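Local coordinates for putative oxidoreductase (PDB 3C1A), which probably acts as an NAD(P)-dependent oxidoreductase of the GFO/IDH/MocA family, joining a Rossmann dinucleotide-binding fold to a C-terminal domain built on a large mixed sheet, at residues Glu99-Leu104 with Met168-Gly173; Pro133-Leu138 with Leu181-Arg186; Thr143-Ile148 with Gly241-Asp246; Pro257-Pro260 with Trp264-Gly267. All coordinates share one frame; numbering follows the deposited sequence.

Interaction 1: Glu99-Leu104 with Met168-Gly173; sequences EKPLTL and MLWDWG
W170 reaches from the first turn of helix 168-184 into the angle between P101 and L104, and this residue supplies most of the helix's share of the 229 Å² buried here. The CH-pi term comes from the backbone: L104 CA lies over one face of the six-membered ring, 4.0 Å from the W170 ring centroid and 29° off the ring normal. The apolar terms involve two side chains. L104 CD2 comes within 3.8 Å of W170 CE3, whereas P101 CB sits near the ring plane, 4.3 Å from W170 CE3, and so meets an edge. With CG anti to its own carbonyl carbon (chi1 -77°), W170 swings its ring clear of the helix and into this loop. Among polar atoms, T103 O lies 3.4 Å from W170 CZ3 and is buried with no hydrogen-bond partner. Cutting W170 back to an alanine is likely to open a gap beside P101 and strip L104 CA of its aromatic cover. P101 follows a cis peptide in an E-K-P sequence, a signature of this family at the end of a Rossmann strand. On the helix, D171 points away from the loop and forms a salt bridge with R20. Because no hydrogen bond crosses between the segments, the Rossmann loop and the C-terminal domain's helix meet here through shape and dispersion rather than polar pairing.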
loop_
_atom_site.group_PDB
_atom_site.type_symbol
_atom_site.label_atom_id
_atom_site.label_comp_id
_atom_site.label_asym_id
_atom_site.label_seq_id
_atom_site.Cartn_x
_atom_site.Cartn_y
_atom_site.Cartn_z
ATOM N N GLU A 99 5.127 2.525 -5.558
ATOM C CA GLU A 99 4.625 1.380 -4.813
ATOM C C GLU A 99 5.076 1.586 -3.361
ATOM O O GLU A 99 6.005 2.331 -3.115
ATOM C CB GLU A 99 5.109 0.064 -5.445
ATOM C CG GLU A 99 4.147 -1.089 -5.243
ATOM C CD GLU A 99 4.814 -2.424 -5.508
ATOM O OE1 GLU A 99 5.632 -2.490 -6.453
ATOM O OE2 GLU A 99 4.540 -3.390 -4.756
ATOM N N LYS A 100 4.342 1.021 -2.404
ATOM C CA LYS A 100 4.750 1.019 -0.985
ATOM C C LYS A 100 5.871 0.006 -0.729
ATOM O O LYS A 100 6.013 -0.955 -1.469
ATOM C CB LYS A 100 3.552 0.673 -0.079
ATOM C CG LYS A 100 2.861 -0.664 -0.439
ATOM C CD LYS A 100 1.700 -0.969 0.500
ATOM N N PRO A 101 6.698 0.228 0.314
ATOM C CA PRO A 101 6.760 1.427 1.123
ATOM C C PRO A 101 7.385 2.585 0.337
ATOM O O PRO A 101 8.232 2.360 -0.522
ATOM C CB PRO A 101 7.663 1.019 2.295
ATOM C CG PRO A 101 8.495 -0.018 1.813
ATOM C CD PRO A 101 7.665 -0.773 0.770
ATOM N N LEU A 102 6.970 3.805 0.631
ATOM C CA LEU A 102 7.458 4.974 -0.066
ATOM C C LEU A 102 8.987 4.891 -0.238
ATOM O O LEU A 102 9.530 5.052 -1.335
ATOM C CB LEU A 102 7.089 6.231 0.727
ATOM C CG LEU A 102 7.665 7.594 0.293
ATOM C CD1 LEU A 102 7.403 7.792 -1.274
ATOM C CD2 LEU A 102 7.024 8.718 0.994
ATOM N N THR A 103 9.665 4.706 0.888
ATOM C CA THR A 103 11.085 4.479 0.922
ATOM C C THR A 103 11.346 3.541 2.096
ATOM O O THR A 103 10.411 3.100 2.766
ATOM C CB THR A 103 11.914 5.760 1.114
ATOM O OG1 THR A 103 11.679 6.317 2.424
ATOM C CG2 THR A 103 11.583 6.803 0.036
ATOM N N LEU A 104 12.611 3.215 2.318
ATOM C CA LEU A 104 13.011 2.480 3.507
ATOM C C LEU A 104 13.822 3.425 4.391
ATOM O O LEU A 104 14.558 2.963 5.235
ATOM C CB LEU A 104 13.848 1.243 3.158
ATOM C CG LEU A 104 13.259 0.252 2.151
ATOM C CD1 LEU A 104 14.286 -0.850 1.882
ATOM C CD2 LEU A 104 11.940 -0.374 2.593
HETATM N N MSE A 168 10.223 -7.929 6.215
HETATM C CA MSE A 168 8.770 -8.093 6.408
HETATM C C MSE A 168 8.140 -6.875 7.107
HETATM O O MSE A 168 7.088 -6.425 6.705
HETATM C CB MSE A 168 8.516 -9.369 7.238
HETATM C CG MSE A 168 7.109 -9.560 7.648
HETATM SE SE MSE A 168 6.824 -11.228 8.524
HETATM C CE MSE A 168 7.877 -10.808 10.186
ATOM N N LEU A 169 8.787 -6.333 8.138
ATOM C CA LEU A 169 8.230 -5.184 8.899
ATOM C C LEU A 169 7.890 -4.053 7.912
ATOM O O LEU A 169 6.814 -3.464 7.963
ATOM C CB LEU A 169 9.231 -4.692 9.969
ATOM C CG LEU A 169 8.779 -3.680 11.038
ATOM C CD1 LEU A 169 9.257 -4.109 12.460
ATOM C CD2 LEU A 169 9.217 -2.258 10.710
ATOM N N TRP A 170 8.803 -3.784 6.987
ATOM C CA TRP A 170 8.637 -2.681 6.044
ATOM C C TRP A 170 7.678 -3.058 4.961
ATOM O O TRP A 170 6.730 -2.327 4.704
ATOM C CB TRP A 170 9.967 -2.290 5.426
ATOM C CG TRP A 170 10.772 -1.493 6.403
ATOM C CD1 TRP A 170 11.517 -1.970 7.432
ATOM C CD2 TRP A 170 10.827 -0.072 6.480
ATOM N NE1 TRP A 170 12.073 -0.932 8.134
ATOM C CE2 TRP A 170 11.663 0.252 7.574
ATOM C CE3 TRP A 170 10.265 0.958 5.731
ATOM C CZ2 TRP A 170 11.956 1.564 7.921
ATOM C CZ3 TRP A 170 10.547 2.262 6.086
ATOM C CH2 TRP A 170 11.388 2.551 7.161
ATOM N N ASP A 171 7.953 -4.178 4.323
ATOM C CA ASP A 171 7.197 -4.630 3.161
ATOM C C ASP A 171 5.732 -4.911 3.522
ATOM O O ASP A 171 4.837 -4.265 2.992
ATOM C CB ASP A 171 7.917 -5.841 2.565
ATOM C CG ASP A 171 7.292 -6.376 1.295
ATOM O OD1 ASP A 171 6.433 -5.723 0.653
ATOM O OD2 ASP A 171 7.695 -7.499 0.926
ATOM N N TRP A 172 5.482 -5.849 4.430
ATOM C CA TRP A 172 4.108 -6.121 4.860
ATOM C C TRP A 172 3.602 -5.041 5.789
ATOM O O TRP A 172 2.463 -4.682 5.731
ATOM C CB TRP A 172 4.002 -7.467 5.583
ATOM C CG TRP A 172 4.439 -8.672 4.797
ATOM C CD1 TRP A 172 5.196 -8.702 3.645
ATOM C CD2 TRP A 172 4.184 -10.045 5.137
ATOM N NE1 TRP A 172 5.396 -10.011 3.247
ATOM C CE2 TRP A 172 4.793 -10.849 4.144
ATOM C CE3 TRP A 172 3.480 -10.669 6.161
ATOM C CZ2 TRP A 172 4.718 -12.237 4.165
ATOM C CZ3 TRP A 172 3.426 -12.038 6.182
ATOM C CH2 TRP A 172 4.058 -12.807 5.211
ATOM N N GLY A 173 4.459 -4.510 6.658
ATOM C CA GLY A 173 4.014 -3.511 7.637
ATOM C C GLY A 173 3.474 -2.217 7.043
ATOM O O GLY A 173 2.497 -1.666 7.549
#

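Interaction 2: Pro133-Leu138 with Leu181-Arg186; sequences PAWEAL and LDLMGR
W135 lays the edge of its indole along D182 and L183, bridging helix 133-140 and the last turn of helix 168-184; between 133-138 and 181-186 the nearest CA atoms, W135 and L183, are 9.5 Å apart. At the pyrrole end, W135 NE1 donates to D182 OD2 over 2.8 Å. The N-H...O angle of 169° is nearly straight, and the acceptor lies only 6° out of the ring plane. D182 OD2 accepts the bond with its anti lone pair, the carboxylate being turned well out of the indole plane. Farther along the same edge, W135 CH2 touches L183 CB at 4.0 Å. The reach follows from the first torsion of W135, which sets CG anti to the backbone N (chi1 177°) and carries the ring across the gap. Beyond the two segments, D182 OD2 also forms a salt bridge with K139, and W135 packs on L234 and M245 of the mixed sheet. A phenylalanine in place of W135 would probably keep some of the apolar packing but leave D182 without its indole donor. One carboxylate oxygen thus answers both a neutral N-H and a lysine, which is likely to stabilise its negative charge, while the buried indole nitrogen is satisfied by a bond that also fixes the rotation of the ring.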
loop_
_atom_site.group_PDB
_atom_site.type_symbol
_atom_site.label_atom_id
_atom_site.label_comp_id
_atom_site.label_asym_id
_atom_site.label_seq_id
_atom_site.Cartn_x
_atom_site.Cartn_y
_atom_site.Cartn_z
ATOM N N PRO A 133 -12.502 -1.268 -2.227
ATOM C CA PRO A 133 -13.881 -0.923 -1.843
ATOM C C PRO A 133 -14.383 -1.437 -0.476
ATOM O O PRO A 133 -15.241 -0.815 0.115
ATOM C CB PRO A 133 -14.719 -1.534 -2.980
ATOM C CG PRO A 133 -13.771 -1.521 -4.147
ATOM C CD PRO A 133 -12.458 -1.907 -3.562
ATOM N N ALA A 134 -13.843 -2.537 0.023
ATOM C CA ALA A 134 -14.220 -3.033 1.325
ATOM C C ALA A 134 -13.769 -2.079 2.459
ATOM O O ALA A 134 -14.490 -1.914 3.438
ATOM C CB ALA A 134 -13.649 -4.439 1.527
ATOM N N TRP A 135 -12.591 -1.450 2.314
ATOM C CA TRP A 135 -12.039 -0.530 3.315
ATOM C C TRP A 135 -12.845 0.761 3.308
ATOM O O TRP A 135 -13.207 1.301 4.351
ATOM C CB TRP A 135 -10.553 -0.254 3.036
ATOM C CG TRP A 135 -9.971 0.727 3.987
ATOM C CD1 TRP A 135 -9.503 1.953 3.699
ATOM C CD2 TRP A 135 -9.801 0.546 5.393
ATOM N NE1 TRP A 135 -9.043 2.570 4.840
ATOM C CE2 TRP A 135 -9.226 1.718 5.897
ATOM C CE3 TRP A 135 -10.107 -0.495 6.285
ATOM C CZ2 TRP A 135 -8.966 1.886 7.238
ATOM C CZ3 TRP A 135 -9.836 -0.327 7.611
ATOM C CH2 TRP A 135 -9.276 0.852 8.082
ATOM N N GLU A 136 -13.149 1.220 2.105
ATOM C CA GLU A 136 -14.027 2.360 1.916
ATOM C C GLU A 136 -15.416 2.120 2.547
ATOM O O GLU A 136 -15.950 3.002 3.221
ATOM C CB GLU A 136 -14.114 2.691 0.425
ATOM C CG GLU A 136 -12.756 3.139 -0.177
ATOM C CD GLU A 136 -12.737 3.184 -1.696
ATOM O OE1 GLU A 136 -13.821 3.161 -2.306
ATOM O OE2 GLU A 136 -11.630 3.229 -2.284
ATOM N N ALA A 137 -15.961 0.917 2.351
ATOM C CA ALA A 137 -17.243 0.494 2.965
ATOM C C ALA A 137 -17.164 0.389 4.500
ATOM O O ALA A 137 -18.116 0.754 5.185
ATOM C CB ALA A 137 -17.703 -0.811 2.396
ATOM N N LEU A 138 -16.040 -0.099 5.039
ATOM C CA LEU A 138 -15.827 -0.148 6.481
ATOM C C LEU A 138 -15.775 1.257 7.061
ATOM O O LEU A 138 -16.442 1.544 8.069
ATOM C CB LEU A 138 -14.523 -0.903 6.843
ATOM C CG LEU A 138 -14.126 -1.073 8.325
ATOM C CD1 LEU A 138 -13.126 -2.271 8.521
ATOM C CD2 LEU A 138 -13.523 0.233 8.912
ATOM N N LEU A 181 -3.160 4.374 10.282
ATOM C CA LEU A 181 -3.082 5.838 10.152
ATOM C C LEU A 181 -4.250 6.453 9.378
ATOM O O LEU A 181 -4.756 7.523 9.763
ATOM C CB LEU A 181 -1.762 6.281 9.547
ATOM C CG LEU A 181 -0.422 5.872 10.184
ATOM C CD1 LEU A 181 0.799 6.496 9.443
ATOM C CD2 LEU A 181 -0.338 6.210 11.656
ATOM N N ASP A 182 -4.700 5.796 8.324
ATOM C CA ASP A 182 -5.878 6.255 7.571
ATOM C C ASP A 182 -7.164 6.230 8.417
ATOM O O ASP A 182 -7.924 7.211 8.447
ATOM C CB ASP A 182 -6.087 5.458 6.302
ATOM C CG ASP A 182 -7.226 6.006 5.478
ATOM O OD1 ASP A 182 -7.169 7.203 5.096
ATOM O OD2 ASP A 182 -8.171 5.236 5.219
ATOM N N LEU A 183 -7.368 5.141 9.146
ATOM C CA LEU A 183 -8.458 5.024 10.135
ATOM C C LEU A 183 -8.416 6.064 11.229
ATOM O O LEU A 183 -9.447 6.657 11.542
ATOM C CB LEU A 183 -8.430 3.638 10.790
ATOM C CG LEU A 183 -9.489 3.257 11.848
ATOM C CD1 LEU A 183 -10.879 3.359 11.234
ATOM C CD2 LEU A 183 -9.280 1.848 12.478
HETATM N N MSE A 184 -7.262 6.253 11.859
HETATM C CA MSE A 184 -7.178 7.052 13.094
HETATM C C MSE A 184 -7.075 8.546 12.832
HETATM O O MSE A 184 -7.381 9.315 13.703
HETATM C CB MSE A 184 -6.014 6.627 13.981
HETATM C CG MSE A 184 -6.070 5.206 14.503
HETATM SE SE MSE A 184 -7.716 4.715 15.422
HETATM C CE MSE A 184 -7.225 5.351 17.211
ATOM N N GLY A 185 -6.617 8.955 11.654
ATOM C CA GLY A 185 -6.558 10.374 11.290
ATOM C C GLY A 185 -5.443 11.163 11.939
ATOM O O GLY A 185 -5.449 12.387 11.907
ATOM N N ARG A 186 -4.485 10.465 12.519
ATOM C CA ARG A 186 -3.423 11.099 13.274
ATOM C C ARG A 186 -2.295 10.126 13.425
ATOM O O ARG A 186 -2.433 8.947 13.103
ATOM C CB ARG A 186 -3.917 11.511 14.668
ATOM C CG ARG A 186 -4.645 10.407 15.402
ATOM C CD ARG A 186 -4.786 10.652 16.909
ATOM N NE ARG A 186 -3.495 10.469 17.548
ATOM C CZ ARG A 186 -3.270 10.311 18.842
ATOM N NH1 ARG A 186 -4.256 10.311 19.744
ATOM N NH2 ARG A 186 -2.020 10.144 19.234
#

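Interaction 3: Thr143-Ile148 with Gly241-Asp246; sequences TSIGPI and GTLVMD
I145 meets G241 and L243 chiefly through its CG2 methyl, which touches backbone and side chain at once, and this residue accounts for most of the first segment's part in the 198 Å² contact. Ahead of it, T143 and S144 belong to the short, weakly bonded helical turn that delivers I145 to the sheet; its closing bond runs from G146 N to T143 O over 3.1 Å. At I145 the chain comes close, with its CA 4.2 Å from G241 CA. I145 CG1 stands between the backbone N and the carbonyl carbon (chi1 65°), which leaves CG2 anti to the carbonyl carbon and set against the strand. CG2 of I145 then lies 3.4 Å from G241 C and 3.7 Å from L243 CG, and I145 CB is 3.5 Å from G241 O. On G241 a CB would fall only 2.9 Å from I145 CG2, so the absence of a side chain is what permits this approach. G241 N is buried by the contact and has no partner in the model. Next, G146 leaves helical geometry with positive phi (72°), and the chain passes through P147 to I148, where strand 148-158 begins. Backbone bonds of I145 with A240 and of P147 with E239 hold this turn to the neighbouring hairpin, while V236 and L255 complete the apolar surroundings of I145. The pattern is that of a helix end packed on the tight link between two antiparallel strands, 229-238 and 242-246, in the open-faced sheet of the GFO/IDH/MocA C-terminal domain.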
loop_
_atom_site.group_PDB
_atom_site.type_symbol
_atom_site.label_atom_id
_atom_site.label_comp_id
_atom_site.label_asym_id
_atom_site.label_seq_id
_atom_site.Cartn_x
_atom_site.Cartn_y
_atom_site.Cartn_z
ATOM N N THR A 143 -19.768 4.833 12.102
ATOM C CA THR A 143 -20.723 5.333 13.121
ATOM C C THR A 143 -21.491 4.198 13.783
ATOM O O THR A 143 -21.787 4.264 14.972
ATOM C CB THR A 143 -21.774 6.334 12.531
ATOM O OG1 THR A 143 -21.110 7.373 11.818
ATOM C CG2 THR A 143 -22.617 6.963 13.646
ATOM N N SER A 144 -21.816 3.169 13.005
ATOM C CA SER A 144 -22.550 2.012 13.505
ATOM C C SER A 144 -21.905 1.394 14.738
ATOM O O SER A 144 -22.609 0.995 15.665
ATOM C CB SER A 144 -22.661 0.944 12.419
ATOM O OG SER A 144 -23.226 1.476 11.236
ATOM N N ILE A 145 -20.575 1.327 14.768
ATOM C CA ILE A 145 -19.872 0.659 15.868
ATOM C C ILE A 145 -19.495 1.616 17.011
ATOM O O ILE A 145 -18.985 1.194 18.027
ATOM C CB ILE A 145 -18.663 -0.168 15.361
ATOM C CG1 ILE A 145 -17.569 0.707 14.741
ATOM C CG2 ILE A 145 -19.155 -1.226 14.342
ATOM C CD1 ILE A 145 -16.132 0.122 14.886
ATOM N N GLY A 146 -19.719 2.910 16.836
ATOM C CA GLY A 146 -19.427 3.862 17.875
ATOM C C GLY A 146 -17.951 4.110 18.112
ATOM O O GLY A 146 -17.063 3.600 17.399
ATOM N N PRO A 147 -17.649 4.866 19.145
ATOM C CA PRO A 147 -16.247 5.163 19.383
ATOM C C PRO A 147 -15.323 3.912 19.381
ATOM O O PRO A 147 -15.640 2.868 19.987
ATOM C CB PRO A 147 -16.285 5.878 20.725
ATOM C CG PRO A 147 -17.642 6.523 20.742
ATOM C CD PRO A 147 -18.536 5.508 20.128
ATOM N N ILE A 148 -14.206 4.028 18.676
ATOM C CA ILE A 148 -13.212 2.932 18.545
ATOM C C ILE A 148 -12.503 2.689 19.858
ATOM O O ILE A 148 -12.013 3.631 20.502
ATOM C CB ILE A 148 -12.144 3.251 17.469
ATOM C CG1 ILE A 148 -12.851 3.454 16.122
ATOM C CG2 ILE A 148 -11.023 2.146 17.440
ATOM C CD1 ILE A 148 -11.987 4.000 14.981
ATOM N N GLY A 241 -20.244 -2.231 18.303
ATOM C CA GLY A 241 -20.090 -3.246 17.258
ATOM C C GLY A 241 -18.620 -3.415 16.914
ATOM O O GLY A 241 -17.776 -2.751 17.472
ATOM N N THR A 242 -18.332 -4.376 16.057
ATOM C CA THR A 242 -16.965 -4.689 15.624
ATOM C C THR A 242 -17.057 -4.868 14.109
ATOM O O THR A 242 -17.943 -5.577 13.635
ATOM C CB THR A 242 -16.469 -5.992 16.283
ATOM O OG1 THR A 242 -16.548 -5.880 17.727
ATOM C CG2 THR A 242 -15.025 -6.307 15.856
ATOM N N LEU A 243 -16.184 -4.199 13.355
ATOM C CA LEU A 243 -16.126 -4.388 11.903
ATOM C C LEU A 243 -14.900 -5.202 11.581
ATOM O O LEU A 243 -13.808 -4.893 12.071
ATOM C CB LEU A 243 -16.058 -3.043 11.192
ATOM C CG LEU A 243 -17.372 -2.281 11.249
ATOM C CD1 LEU A 243 -17.210 -0.818 10.971
ATOM C CD2 LEU A 243 -18.353 -2.955 10.264
ATOM N N VAL A 244 -15.092 -6.269 10.819
ATOM C CA VAL A 244 -14.021 -7.185 10.411
ATOM C C VAL A 244 -13.917 -7.313 8.868
ATOM O O VAL A 244 -14.900 -7.474 8.173
ATOM C CB VAL A 244 -14.196 -8.607 11.032
ATOM C CG1 VAL A 244 -13.093 -9.575 10.543
ATOM C CG2 VAL A 244 -14.223 -8.574 12.553
HETATM N N MSE A 245 -12.697 -7.228 8.347
HETATM C CA MSE A 245 -12.446 -7.615 6.960
HETATM C C MSE A 245 -11.547 -8.821 6.965
HETATM O O MSE A 245 -10.464 -8.741 7.507
HETATM C CB MSE A 245 -11.746 -6.492 6.227
HETATM C CG MSE A 245 -12.660 -5.467 5.717
HETATM SE SE MSE A 245 -11.738 -3.888 5.186
HETATM C CE MSE A 245 -10.316 -4.579 4.123
ATOM N N ASP A 246 -11.990 -9.924 6.369
ATOM C CA ASP A 246 -11.294 -11.213 6.473
ATOM C C ASP A 246 -11.271 -11.958 5.149
ATOM O O ASP A 246 -12.330 -12.249 4.611
ATOM C CB ASP A 246 -12.011 -12.081 7.502
ATOM C CG ASP A 246 -11.284 -13.400 7.778
ATOM O OD1 ASP A 246 -10.383 -13.792 6.991
ATOM O OD2 ASP A 246 -11.620 -14.029 8.800
#

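Interaction 4: Pro257-Pro260 with Trp264-Gly267; sequences PPQP and WPVG
P257 O and T242 OG1 form the hydrogen bond that holds the start of this loop to strand 242-246, and T242 is also the residue on which Q259 and P265, the pair that meets across the contact, converge. No hydrogen bond joins 257-260 to 264-267; their contact is van der Waals packing of the Q259 side chain against the P265 ring, with 92 Å² buried. Q259 starts with CG anti to its carbonyl carbon (chi1 -48°) and then runs extended (chi2 -161°), which carries the terminal amide across to the proline. The amide carbon, Q259 CD, ends 4.4 Å from P265 CG, so the end of the glutamine packs on the CG corner of the P265 ring, the two side chains crossing at a slant. T242 lies against both partners, and P265 packs on V244 as well. Only three residues separate the two segments, so the contact is local and draws together the legs of a surface loop rather than distant parts of the chain. The W264 side chain departs from Q259 and makes cation-pi contacts with R152 and R233. The whole loop links strands 254-256 and 270-271, rests on strands 242-246 and 229-238, and lies at the periphery of the mixed sheet; the centre of the contact is about 27 Å from the centre of the chain.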
loop_
_atom_site.group_PDB
_atom_site.type_symbol
_atom_site.label_atom_id
_atom_site.label_comp_id
_atom_site.label_asym_id
_atom_site.label_seq_id
_atom_site.Cartn_x
_atom_site.Cartn_y
_atom_site.Cartn_z
ATOM N N PRO A 257 -21.210 -8.185 16.971
ATOM C CA PRO A 257 -21.460 -7.480 18.229
ATOM C C PRO A 257 -20.251 -6.803 18.840
ATOM O O PRO A 257 -19.125 -7.123 18.496
ATOM C CB PRO A 257 -21.982 -8.581 19.157
ATOM C CG PRO A 257 -22.541 -9.630 18.203
ATOM C CD PRO A 257 -21.587 -9.608 17.048
ATOM N N PRO A 258 -20.493 -5.888 19.779
ATOM C CA PRO A 258 -19.387 -5.293 20.518
ATOM C C PRO A 258 -18.603 -6.299 21.382
ATOM O O PRO A 258 -19.096 -7.365 21.773
ATOM C CB PRO A 258 -20.072 -4.239 21.377
ATOM C CG PRO A 258 -21.495 -4.707 21.534
ATOM C CD PRO A 258 -21.802 -5.398 20.227
ATOM N N GLN A 259 -17.362 -5.947 21.675
ATOM C CA GLN A 259 -16.565 -6.735 22.593
ATOM C C GLN A 259 -15.887 -5.816 23.586
ATOM O O GLN A 259 -15.801 -4.597 23.375
ATOM C CB GLN A 259 -15.502 -7.494 21.833
ATOM C CG GLN A 259 -16.046 -8.223 20.629
ATOM C CD GLN A 259 -15.119 -9.306 20.175
ATOM O OE1 GLN A 259 -13.934 -9.274 20.513
ATOM N NE2 GLN A 259 -15.647 -10.295 19.440
ATOM N N PRO A 260 -15.460 -6.377 24.706
ATOM C CA PRO A 260 -14.330 -5.824 25.435
ATOM C C PRO A 260 -12.967 -6.535 25.202
ATOM O O PRO A 260 -11.937 -5.895 25.373
ATOM C CB PRO A 260 -14.778 -5.960 26.886
ATOM C CG PRO A 260 -15.987 -6.991 26.845
ATOM C CD PRO A 260 -16.128 -7.451 25.450
ATOM N N TRP A 264 -10.683 -11.953 18.008
ATOM C CA TRP A 264 -11.364 -12.088 16.744
ATOM C C TRP A 264 -12.778 -12.597 16.947
ATOM O O TRP A 264 -12.977 -13.657 17.546
ATOM C CB TRP A 264 -10.630 -13.070 15.846
ATOM C CG TRP A 264 -9.311 -12.632 15.421
ATOM C CD1 TRP A 264 -8.131 -13.143 15.825
ATOM C CD2 TRP A 264 -9.003 -11.602 14.473
ATOM N NE1 TRP A 264 -7.097 -12.493 15.203
ATOM C CE2 TRP A 264 -7.607 -11.551 14.356
ATOM C CE3 TRP A 264 -9.777 -10.721 13.708
ATOM C CZ2 TRP A 264 -6.962 -10.663 13.519
ATOM C CZ3 TRP A 264 -9.132 -9.842 12.876
ATOM C CH2 TRP A 264 -7.732 -9.812 12.800
ATOM N N PRO A 265 -13.767 -11.861 16.448
ATOM C CA PRO A 265 -15.107 -12.408 16.479
ATOM C C PRO A 265 -15.221 -13.808 15.900
ATOM O O PRO A 265 -14.750 -14.070 14.797
ATOM C CB PRO A 265 -15.900 -11.404 15.648
ATOM C CG PRO A 265 -15.182 -10.129 15.867
ATOM C CD PRO A 265 -13.754 -10.501 15.882
ATOM N N VAL A 266 -15.860 -14.694 16.658
ATOM C CA VAL A 266 -16.269 -15.998 16.162
ATOM C C VAL A 266 -17.710 -15.883 15.691
ATOM O O VAL A 266 -18.507 -15.152 16.280
ATOM C CB VAL A 266 -16.175 -17.086 17.261
ATOM C CG1 VAL A 266 -16.444 -18.473 16.665
ATOM C CG2 VAL A 266 -14.816 -17.044 17.939
ATOM N N GLY A 267 -18.050 -16.600 14.626
ATOM C CA GLY A 267 -19.390 -16.503 14.052
ATOM C C GLY A 267 -19.414 -15.699 12.773
ATOM O O GLY A 267 -18.465 -14.976 12.468
#

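From the N terminus, residues 99-104 leave the Rossmann sheet and wait for 168-173, so interaction 1 closes a loop of 63 intervening residues and ties the two domains. Inside that span lie 133-138 and 143-148, whose partners come later, and interactions 2 and 3 therefore both cross interaction 1 and also each other. Interactions 1 and 2 share helix 168-184, near its beginning and its end, yet do not touch. Interactions 2 and 3 do meet, where A134 O lies 3.8 Å from M245 SE. Interaction 4 follows in series as a short local closure, in contact with interaction 3 at the far edge of the C-terminal sheet.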